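Local coordinates for dextranase (Pseudarthrobacter oxydans, PDB 6NZS), which catalyses the endohydrolysis of (1->6)-alpha-D-glucosidic linkages in dextran, at residues 289-294 with 363-368; 369-374 with 389-394. All blocks are in the same frame, centred on the assembly; numbering follows the deposited sequence.

Overall arrangement
Both contacts belong to the right-handed parallel beta-helix characteristic of glycosyl hydrolase family 49, and they follow each other directly: 363-368, half of contact 1, runs straight on into 369-374, half of contact 2. Their centres lie about 17 Å apart, contact 1 about 14 Å and contact 2 about 9 Å from the centre of the chain. Contact 1 joins two loops at the border with the N-terminal region, largely through aromatic side chains. Contact 2 is parallel strand pairing between successive turns, stacked along the helix axis. At its start Asp369, Asp388 and Asp389 cluster, Asp369 OD2 and Asp389 OD2 4.5 Å apart, consistent with the acidic centre of family 49 enzymes.

Contact 1 (289-294 with 363-368); sequences YVYEAD and SWYWQT
Tyr291 lies over Tyr365, its CB over the centre of the Tyr365 ring at 3.8 Å in a CH-pi contact. Its chi1 of 176° sets CG anti to the backbone N, on the Tyr365 side; from there CD1 comes within 3.5 Å of Tyr365 CG. The two side chains run antiparallel, the base of each near the ring of the other, ring planes 36° apart, an oblique pairing. Trp366 O meets the edge of the Tyr291 ring in its plane, 3.4 Å from CE1, while Glu292 CG sits above the centre of one face. Beyond the rings, two waters hold the phenol end of Tyr365: one links Tyr365 OH to Tyr289 O, the other joins it to Tyr291 N. A type II turn from Val290 to Ala293 presents Tyr291, and Thr368 OG1 bonds back to Tyr365 O at 2.7 Å. Glu292 OE1 is salt-bridged to Lys71, and Trp366 shares a backbone hydrogen bond with Asp73; these, with Asp73 also touching Tyr291, tie both loops to the N-terminal region. The contact thus joins the loop between strands 283-285 and 316-320 to the loop between solenoid strands 351-361 and 371-372.

Contact 2 (369-374 with 389-394); sequences DGIELY and DVLKMY
Lys392 reaches across to Asp369, its NZ donating to the anti lone pair of OD2 at 2.8 Å in a buried salt bridge. This pairs the lysine with Asp369 beside Asp389, in an acidic cluster consistent with the family's active-site region. The chain bends at chi3 (74°), which sets CE 3.6 Å from Glu372 OE1 on the way. Around NZ two waters complete the grip, one shared with Gly370 O and one with Glu372 OE1; the Glu372 carboxylate itself stays beyond salt-bridge range. Its OE2 meets the edge of the Tyr394 ring, 3.5 Å from CD2, the two planes 69° apart, and is also hydrogen-bonded to His395 NE2. Lys392 CB rests over one face of Tyr394, toward the rim.

The backbones pack most closely at Gly370, which with no side chain lets its CA come within 3.2 Å of Val390 O. Gly370 N bonds to Asp389 O at 3.0 Å, and Lys392 N to Ile371 O farther on. Past this point the strands part: Leu373 N and Lys392 O stand 4.1 Å from each other. Two waters fill in, one linking Leu373 N with Ile371 O and Lys392 O, the next joining Leu373 O, Lys392 O and Tyr394 N. On the apolar face Ile371 CG2 and Leu391 CD2 touch only loosely, at 4.4 Å, Ile371 leaning also on Phe342 and Met353.

This is parallel strand pairing between successive beta-helix turns, stacked along the helix axis: 371-372 is an outermost strand of a parallel sheet, 391-392 lies between it and 414-415, Asp389 bonds onward to Gln415 and Trp418, and Leu373 packs inward on strands 351-361 and 398-407.

Contact 1 (289-294 with 363-368)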
ATOM      1  N   TYR A 289      15.614   6.307  -8.686  1.00 14.60           N
ATOM      2  CA  TYR A 289      16.470   5.291  -8.093  1.00 14.99           C
ATOM      3  C   TYR A 289      16.278   3.955  -8.797  1.00 16.18           C
ATOM      4  O   TYR A 289      15.156   3.574  -9.140  1.00 15.12           O
ATOM      5  CB  TYR A 289      16.169   5.127  -6.600  1.00 14.97           C
ATOM      6  CG  TYR A 289      16.361   6.391  -5.789  1.00 15.29           C
ATOM      7  CD1 TYR A 289      17.617   6.975  -5.667  1.00 16.21           C
ATOM      8  CD2 TYR A 289      15.291   6.994  -5.144  1.00 13.57           C
ATOM      9  CE1 TYR A 289      17.801   8.128  -4.936  1.00 15.37           C
ATOM     10  CE2 TYR A 289      15.464   8.141  -4.402  1.00 14.52           C
ATOM     11  CZ  TYR A 289      16.719   8.705  -4.303  1.00 14.96           C
ATOM     12  OH  TYR A 289      16.878   9.861  -3.567  1.00 15.45           O
ATOM     13  N   VAL A 290      17.390   3.250  -9.008  1.00 15.73           N
ATOM     14  CA  VAL A 290      17.341   1.892  -9.533  1.00 16.37           C
ATOM     15  C   VAL A 290      16.767   0.957  -8.473  1.00 15.42           C
ATOM     16  O   VAL A 290      16.846   1.223  -7.265  1.00 14.21           O
ATOM     17  CB  VAL A 290      18.758   1.460  -9.963  1.00 15.90           C
ATOM     18  CG1 VAL A 290      19.672   1.304  -8.744  1.00 16.71           C
ATOM     19  CG2 VAL A 290      18.725   0.176 -10.774  1.00 15.58           C
ATOM     20  N   TYR A 291      16.162  -0.141  -8.926  1.00 13.32           N
ATOM     21  CA  TYR A 291      15.758  -1.210  -8.021  1.00 13.74           C
ATOM     22  C   TYR A 291      16.925  -1.591  -7.128  1.00 16.12           C
ATOM     23  O   TYR A 291      18.041  -1.797  -7.609  1.00 15.24           O
ATOM     24  CB  TYR A 291      15.365  -2.434  -8.844  1.00 13.92           C
ATOM     25  CG  TYR A 291      15.002  -3.673  -8.049  1.00 14.07           C
ATOM     26  CD1 TYR A 291      13.976  -3.652  -7.111  1.00 14.16           C
ATOM     27  CD2 TYR A 291      15.674  -4.877  -8.258  1.00 14.33           C
ATOM     28  CE1 TYR A 291      13.628  -4.788  -6.409  1.00 12.78           C
ATOM     29  CE2 TYR A 291      15.334  -6.018  -7.562  1.00 14.16           C
ATOM     30  CZ  TYR A 291      14.309  -5.979  -6.635  1.00 13.41           C
ATOM     31  OH  TYR A 291      13.971  -7.125  -5.945  1.00 16.33           O
ATOM     32  N   GLU A 292      16.660  -1.693  -5.825  1.00 14.21           N
ATOM     33  CA  GLU A 292      17.683  -2.078  -4.849  1.00 16.52           C
ATOM     34  C   GLU A 292      18.901  -1.161  -4.940  1.00 19.41           C
ATOM     35  O   GLU A 292      20.050  -1.608  -4.852  1.00 19.43           O
ATOM     36  CB  GLU A 292      18.071  -3.554  -4.979  1.00 17.12           C
ATOM     37  CG  GLU A 292      17.124  -4.530  -4.285  1.00 19.47           C
ATOM     38  CD  GLU A 292      17.569  -5.979  -4.414  1.00 17.38           C
ATOM     39  OE1 GLU A 292      18.129  -6.336  -5.470  1.00 19.15           O
ATOM     40  OE2 GLU A 292      17.360  -6.761  -3.461  1.00 18.98           O
ATOM     41  N   ALA A 293      18.651   0.134  -5.125  1.00 18.43           N
ATOM     42  CA  ALA A 293      19.718   1.125  -5.082  1.00 18.95           C
ATOM     43  C   ALA A 293      20.408   1.070  -3.724  1.00 19.04           C
ATOM     44  O   ALA A 293      19.784   1.310  -2.689  1.00 19.77           O
ATOM     45  CB  ALA A 293      19.138   2.518  -5.330  1.00 19.65           C
ATOM     46  N   ASP A 294      21.697   0.720  -3.728  1.00 22.59           N
ATOM     47  CA  ASP A 294      22.439   0.426  -2.506  1.00 22.60           C
ATOM     48  C   ASP A 294      23.341   1.605  -2.164  1.00 24.64           C
ATOM     49  O   ASP A 294      24.168   2.019  -2.983  1.00 24.78           O
ATOM     50  CB  ASP A 294      23.268  -0.848  -2.685  1.00 25.09           C
ATOM     51  CG  ASP A 294      23.756  -1.431  -1.359  1.00 27.14           C
ATOM     52  OD1 ASP A 294      23.642  -0.750  -0.316  1.00 26.07           O
ATOM     53  OD2 ASP A 294      24.258  -2.580  -1.362  1.00 29.34           O
ATOM     54  N   SER A 363       4.006   0.797  -6.972  1.00 10.20           N
ATOM     55  CA  SER A 363       4.906  -0.150  -6.307  1.00 10.41           C
ATOM     56  C   SER A 363       5.142  -1.370  -7.204  1.00 10.49           C
ATOM     57  O   SER A 363       4.703  -2.492  -6.937  1.00 12.63           O
ATOM     58  CB  SER A 363       4.339  -0.542  -4.949  1.00 11.38           C
ATOM     59  OG  SER A 363       4.309   0.577  -4.076  1.00 16.66           O
ATOM     60  N   TRP A 364       5.877  -1.132  -8.295  1.00  9.31           N
ATOM     61  CA  TRP A 364       6.029  -2.157  -9.325  1.00  9.42           C
ATOM     62  C   TRP A 364       7.035  -3.241  -8.950  1.00 10.93           C
ATOM     63  O   TRP A 364       6.812  -4.417  -9.253  1.00 10.75           O
ATOM     64  CB  TRP A 364       6.433  -1.499 -10.642  1.00 11.34           C
ATOM     65  CG  TRP A 364       5.519  -0.383 -11.043  1.00  9.06           C
ATOM     66  CD1 TRP A 364       5.788   0.961 -10.999  1.00  9.98           C
ATOM     67  CD2 TRP A 364       4.184  -0.510 -11.547  1.00  9.62           C
ATOM     68  NE1 TRP A 364       4.706   1.674 -11.453  1.00  9.25           N
ATOM     69  CE2 TRP A 364       3.708   0.800 -11.796  1.00  8.12           C
ATOM     70  CE3 TRP A 364       3.350  -1.597 -11.822  1.00  9.57           C
ATOM     71  CZ2 TRP A 364       2.428   1.048 -12.300  1.00  9.10           C
ATOM     72  CZ3 TRP A 364       2.072  -1.355 -12.324  1.00  9.47           C
ATOM     73  CH2 TRP A 364       1.626  -0.041 -12.556  1.00  8.84           C
ATOM     74  N   TYR A 365       8.152  -2.860  -8.329  1.00 10.51           N
ATOM     75  CA  TYR A 365       9.197  -3.815  -7.987  1.00 11.98           C
ATOM     76  C   TYR A 365       8.762  -4.688  -6.813  1.00 12.41           C
ATOM     77  O   TYR A 365       7.942  -4.288  -5.987  1.00 11.99           O
ATOM     78  CB  TYR A 365      10.456  -3.057  -7.549  1.00 11.28           C
ATOM     79  CG  TYR A 365      11.139  -2.226  -8.610  1.00 10.17           C
ATOM     80  CD1 TYR A 365      11.528  -2.787  -9.829  1.00 11.33           C
ATOM     81  CD2 TYR A 365      11.404  -0.877  -8.390  1.00 10.35           C
ATOM     82  CE1 TYR A 365      12.164  -2.018 -10.790  1.00 11.98           C
ATOM     83  CE2 TYR A 365      12.039  -0.100  -9.345  1.00 10.85           C
ATOM     84  CZ  TYR A 365      12.412  -0.675 -10.547  1.00 11.08           C
ATOM     85  OH  TYR A 365      13.043   0.100 -11.504  1.00 13.31           O
ATOM     86  N   TRP A 366       9.346  -5.889  -6.728  1.00 12.45           N
ATOM     87  CA  TRP A 366       9.320  -6.624  -5.473  1.00 12.52           C
ATOM     88  C   TRP A 366       9.959  -5.778  -4.376  1.00 13.08           C
ATOM     89  O   TRP A 366      10.672  -4.804  -4.636  1.00 12.95           O
ATOM     90  CB  TRP A 366      10.155  -7.905  -5.591  1.00 14.82           C
ATOM     91  CG  TRP A 366       9.533  -8.991  -6.399  1.00 15.19           C
ATOM     92  CD1 TRP A 366       8.201  -9.203  -6.605  1.00 13.22           C
ATOM     93  CD2 TRP A 366      10.219 -10.020  -7.126  1.00 16.22           C
ATOM     94  NE1 TRP A 366       8.014 -10.303  -7.410  1.00 17.11           N
ATOM     95  CE2 TRP A 366       9.238 -10.824  -7.742  1.00 17.65           C
ATOM     96  CE3 TRP A 366      11.568 -10.334  -7.320  1.00 18.17           C
ATOM     97  CZ2 TRP A 366       9.561 -11.925  -8.544  1.00 20.22           C
ATOM     98  CZ3 TRP A 366      11.888 -11.442  -8.113  1.00 20.69           C
ATOM     99  CH2 TRP A 366      10.887 -12.216  -8.713  1.00 21.87           C
ATOM    100  N   GLN A 367       9.721  -6.182  -3.128  1.00 11.99           N
ATOM    101  CA  GLN A 367      10.322  -5.557  -1.953  1.00 13.09           C
ATOM    102  C   GLN A 367       9.871  -4.115  -1.764  1.00 13.01           C
ATOM    103  O   GLN A 367      10.536  -3.329  -1.081  1.00 16.27           O
ATOM    104  CB  GLN A 367      11.854  -5.688  -1.946  1.00 15.01           C
ATOM    105  CG  GLN A 367      12.320  -7.121  -2.216  1.00 15.60           C
ATOM    106  CD  GLN A 367      13.819  -7.292  -2.082  1.00 20.27           C
ATOM    107  OE1 GLN A 367      14.564  -7.165  -3.055  1.00 24.27           O
ATOM    108  NE2 GLN A 367      14.270  -7.574  -0.868  1.00 19.72           N
ATOM    109  N   THR A 368       8.729  -3.752  -2.350  1.00 10.61           N
ATOM    110  CA  THR A 368       8.129  -2.440  -2.131  1.00 11.63           C
ATOM    111  C   THR A 368       7.122  -2.517  -0.983  1.00 13.03           C
ATOM    112  O   THR A 368       5.952  -2.185  -1.115  1.00 16.53           O
ATOM    113  CB  THR A 368       7.513  -1.918  -3.423  1.00 10.65           C
ATOM    114  OG1 THR A 368       6.685  -2.932  -4.017  1.00 11.10           O
ATOM    115  CG2 THR A 368       8.625  -1.551  -4.390  1.00 12.26           C
TER
HETATM  116  O   HOH W   1      13.598   2.593 -11.209  1.00 16.33           O
HETATM  117  O   HOH W   2      15.585  -0.814 -11.917  1.00 13.79           O

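Contact 2 (369-374 with 389-394)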
ATOM      1  N   ASP A 369       7.632  -2.965   0.165  1.00 14.07           N
ATOM      2  CA  ASP A 369       6.818  -3.184   1.355  1.00 15.54           C
ATOM      3  C   ASP A 369       6.050  -1.924   1.722  1.00 16.82           C
ATOM      4  O   ASP A 369       6.578  -0.807   1.630  1.00 17.02           O
ATOM      5  CB  ASP A 369       7.716  -3.496   2.562  1.00 16.22           C
ATOM      6  CG  ASP A 369       8.556  -4.771   2.410  1.00 16.93           C
ATOM      7  OD1 ASP A 369       8.764  -5.279   1.281  1.00 17.54           O
ATOM      8  OD2 ASP A 369       9.045  -5.257   3.463  1.00 18.60           O
ATOM      9  N   GLY A 370       4.813  -2.121   2.186  1.00 11.36           N
ATOM     10  CA  GLY A 370       4.038  -1.072   2.817  1.00 13.39           C
ATOM     11  C   GLY A 370       4.551  -0.725   4.202  1.00 15.74           C
ATOM     12  O   GLY A 370       5.734  -0.908   4.518  1.00 16.15           O
ATOM     13  N   ILE A 371       3.695  -0.289   5.052  1.00 13.32           N
ATOM     14  CA  ILE A 371       4.172   0.364   6.264  1.00 12.77           C
ATOM     15  C   ILE A 371       4.330  -0.638   7.396  1.00 12.60           C
ATOM     16  O   ILE A 371       3.597  -1.624   7.513  1.00 13.24           O
ATOM     17  CB  ILE A 371       3.249   1.541   6.640  1.00 12.66           C
ATOM     18  CG1 ILE A 371       3.953   2.502   7.617  1.00 14.04           C
ATOM     19  CG2 ILE A 371       1.931   1.022   7.204  1.00 13.79           C
ATOM     20  CD1 ILE A 371       3.292   3.854   7.727  1.00 17.61           C
ATOM     21  N   GLU A 372       5.309  -0.363   8.251  1.00 12.98           N
ATOM     22  CA  GLU A 372       5.472  -1.034   9.531  1.00 13.04           C
ATOM     23  C   GLU A 372       5.202   0.002  10.616  1.00 14.39           C
ATOM     24  O   GLU A 372       5.942   0.988  10.738  1.00 15.43           O
ATOM     25  CB  GLU A 372       6.886  -1.605   9.655  1.00 14.21           C
ATOM     26  CG  GLU A 372       7.141  -2.382  10.953  1.00 13.73           C
ATOM     27  CD  GLU A 372       8.499  -3.071  10.983  1.00 14.59           C
ATOM     28  OE1 GLU A 372       9.096  -3.279   9.901  1.00 14.99           O
ATOM     29  OE2 GLU A 372       8.964  -3.407  12.101  1.00 14.07           O
ATOM     30  N   LEU A 373       4.127  -0.199  11.373  1.00 12.07           N
ATOM     31  CA  LEU A 373       3.775   0.692  12.472  1.00 12.34           C
ATOM     32  C   LEU A 373       4.420   0.169  13.750  1.00 12.31           C
ATOM     33  O   LEU A 373       4.214  -0.988  14.131  1.00 12.72           O
ATOM     34  CB  LEU A 373       2.257   0.793  12.624  1.00 12.06           C
ATOM     35  CG  LEU A 373       1.558   1.402  11.401  1.00 14.61           C
ATOM     36  CD1 LEU A 373       0.084   1.070  11.437  1.00 15.87           C
ATOM     37  CD2 LEU A 373       1.753   2.904  11.390  1.00 19.11           C
ATOM     38  N   TYR A 374       5.212   1.019  14.396  1.00 12.22           N
ATOM     39  CA  TYR A 374       5.940   0.618  15.589  1.00 11.90           C
ATOM     40  C   TYR A 374       5.030   0.693  16.820  1.00 10.83           C
ATOM     41  O   TYR A 374       3.900   1.182  16.757  1.00 11.99           O
ATOM     42  CB  TYR A 374       7.261   1.395  15.679  1.00 14.45           C
ATOM     43  CG  TYR A 374       8.177   0.941  14.556  1.00 13.65           C
ATOM     44  CD1 TYR A 374       8.017   1.425  13.250  1.00 15.12           C
ATOM     45  CD2 TYR A 374       9.144  -0.030  14.767  1.00 16.72           C
ATOM     46  CE1 TYR A 374       8.825   0.971  12.201  1.00 15.57           C
ATOM     47  CE2 TYR A 374       9.958  -0.485  13.724  1.00 16.13           C
ATOM     48  CZ  TYR A 374       9.789   0.019  12.446  1.00 14.37           C
ATOM     49  OH  TYR A 374      10.594  -0.440  11.419  1.00 15.89           O
ATOM     50  N   ASP A 389       4.825  -7.522   1.324  1.00 11.09           N
ATOM     51  CA  ASP A 389       4.027  -7.371   2.544  1.00 10.16           C
ATOM     52  C   ASP A 389       3.459  -5.966   2.605  1.00 11.83           C
ATOM     53  O   ASP A 389       4.205  -4.991   2.506  1.00 11.26           O
ATOM     54  CB  ASP A 389       4.928  -7.545   3.776  1.00 11.67           C
ATOM     55  CG  ASP A 389       5.529  -8.923   3.894  1.00 13.25           C
ATOM     56  OD1 ASP A 389       4.865  -9.913   3.529  1.00 13.20           O
ATOM     57  OD2 ASP A 389       6.687  -9.013   4.376  1.00 14.17           O
ATOM     58  N   VAL A 390       2.135  -5.856   2.766  1.00  9.74           N
ATOM     59  CA  VAL A 390       1.505  -4.537   2.725  1.00 10.21           C
ATOM     60  C   VAL A 390       1.417  -3.926   4.118  1.00 12.38           C
ATOM     61  O   VAL A 390       1.871  -2.794   4.350  1.00 14.41           O
ATOM     62  CB  VAL A 390       0.117  -4.563   2.056  1.00  8.87           C
ATOM     63  CG1 VAL A 390      -0.401  -3.122   1.893  1.00 11.12           C
ATOM     64  CG2 VAL A 390       0.151  -5.285   0.702  1.00 10.38           C
ATOM     65  N   LEU A 391       0.783  -4.640   5.035  1.00 11.44           N
ATOM     66  CA  LEU A 391       0.659  -4.209   6.424  1.00 10.98           C
ATOM     67  C   LEU A 391       1.524  -5.137   7.270  1.00 10.46           C
ATOM     68  O   LEU A 391       1.174  -6.304   7.482  1.00 10.94           O
ATOM     69  CB  LEU A 391      -0.796  -4.243   6.880  1.00 12.23           C
ATOM     70  CG  LEU A 391      -1.726  -3.316   6.092  1.00 11.64           C
ATOM     71  CD1 LEU A 391      -3.141  -3.412   6.639  1.00 11.35           C
ATOM     72  CD2 LEU A 391      -1.226  -1.863   6.118  1.00 12.58           C
ATOM     73  N   LYS A 392       2.643  -4.608   7.761  1.00 11.07           N
ATOM     74  CA  LYS A 392       3.601  -5.378   8.548  1.00 11.26           C
ATOM     75  C   LYS A 392       3.230  -5.196  10.013  1.00 11.38           C
ATOM     76  O   LYS A 392       3.553  -4.178  10.634  1.00 12.76           O
ATOM     77  CB  LYS A 392       5.017  -4.922   8.222  1.00 11.88           C
ATOM     78  CG  LYS A 392       5.432  -5.348   6.807  1.00 13.60           C
ATOM     79  CD  LYS A 392       6.428  -4.385   6.169  1.00 17.05           C
ATOM     80  CE  LYS A 392       7.813  -4.535   6.779  1.00 19.35           C
ATOM     81  NZ  LYS A 392       8.885  -3.894   5.953  1.00 16.81           N
ATOM     82  N   MET A 393       2.535  -6.192  10.553  1.00 11.08           N
ATOM     83  CA  MET A 393       1.944  -6.125  11.887  1.00 12.02           C
ATOM     84  C   MET A 393       2.918  -6.804  12.845  1.00 11.83           C
ATOM     85  O   MET A 393       2.762  -7.963  13.227  1.00 12.65           O
ATOM     86  CB  MET A 393       0.570  -6.794  11.886  1.00 13.69           C
ATOM     87  CG  MET A 393      -0.372  -6.278  10.794  1.00 12.30           C
ATOM     88  SD  MET A 393      -0.526  -4.480  10.731  1.00 12.03           S
ATOM     89  CE  MET A 393      -1.199  -4.122  12.358  1.00 11.30           C
ATOM     90  N   TYR A 394       3.950  -6.053  13.225  1.00 12.20           N
ATOM     91  CA  TYR A 394       5.076  -6.610  13.956  1.00 11.34           C
ATOM     92  C   TYR A 394       5.177  -6.094  15.382  1.00 12.81           C
ATOM     93  O   TYR A 394       6.149  -6.429  16.068  1.00 13.83           O
ATOM     94  CB  TYR A 394       6.396  -6.285  13.237  1.00 11.93           C
ATOM     95  CG  TYR A 394       6.573  -6.882  11.845  1.00 11.76           C
ATOM     96  CD1 TYR A 394       5.697  -7.848  11.345  1.00 13.37           C
ATOM     97  CD2 TYR A 394       7.625  -6.471  11.041  1.00 13.43           C
ATOM     98  CE1 TYR A 394       5.875  -8.385  10.067  1.00 12.99           C
ATOM     99  CE2 TYR A 394       7.814  -6.999   9.776  1.00 12.69           C
ATOM    100  CZ  TYR A 394       6.938  -7.959   9.294  1.00 12.53           C
ATOM    101  OH  TYR A 394       7.140  -8.466   8.018  1.00 13.81           O
TER
HETATM  102  O   HOH W   3       8.556  -0.992   4.882  1.00 16.92           O
HETATM  103  O   HOH W   4       1.918  -1.682  10.085  1.00 14.22           O
HETATM  104  O   HOH W   5      10.292  -1.820   7.737  1.00 17.70           O
HETATM  105  O   HOH W   6       3.029  -3.065  13.120  1.00 16.68           O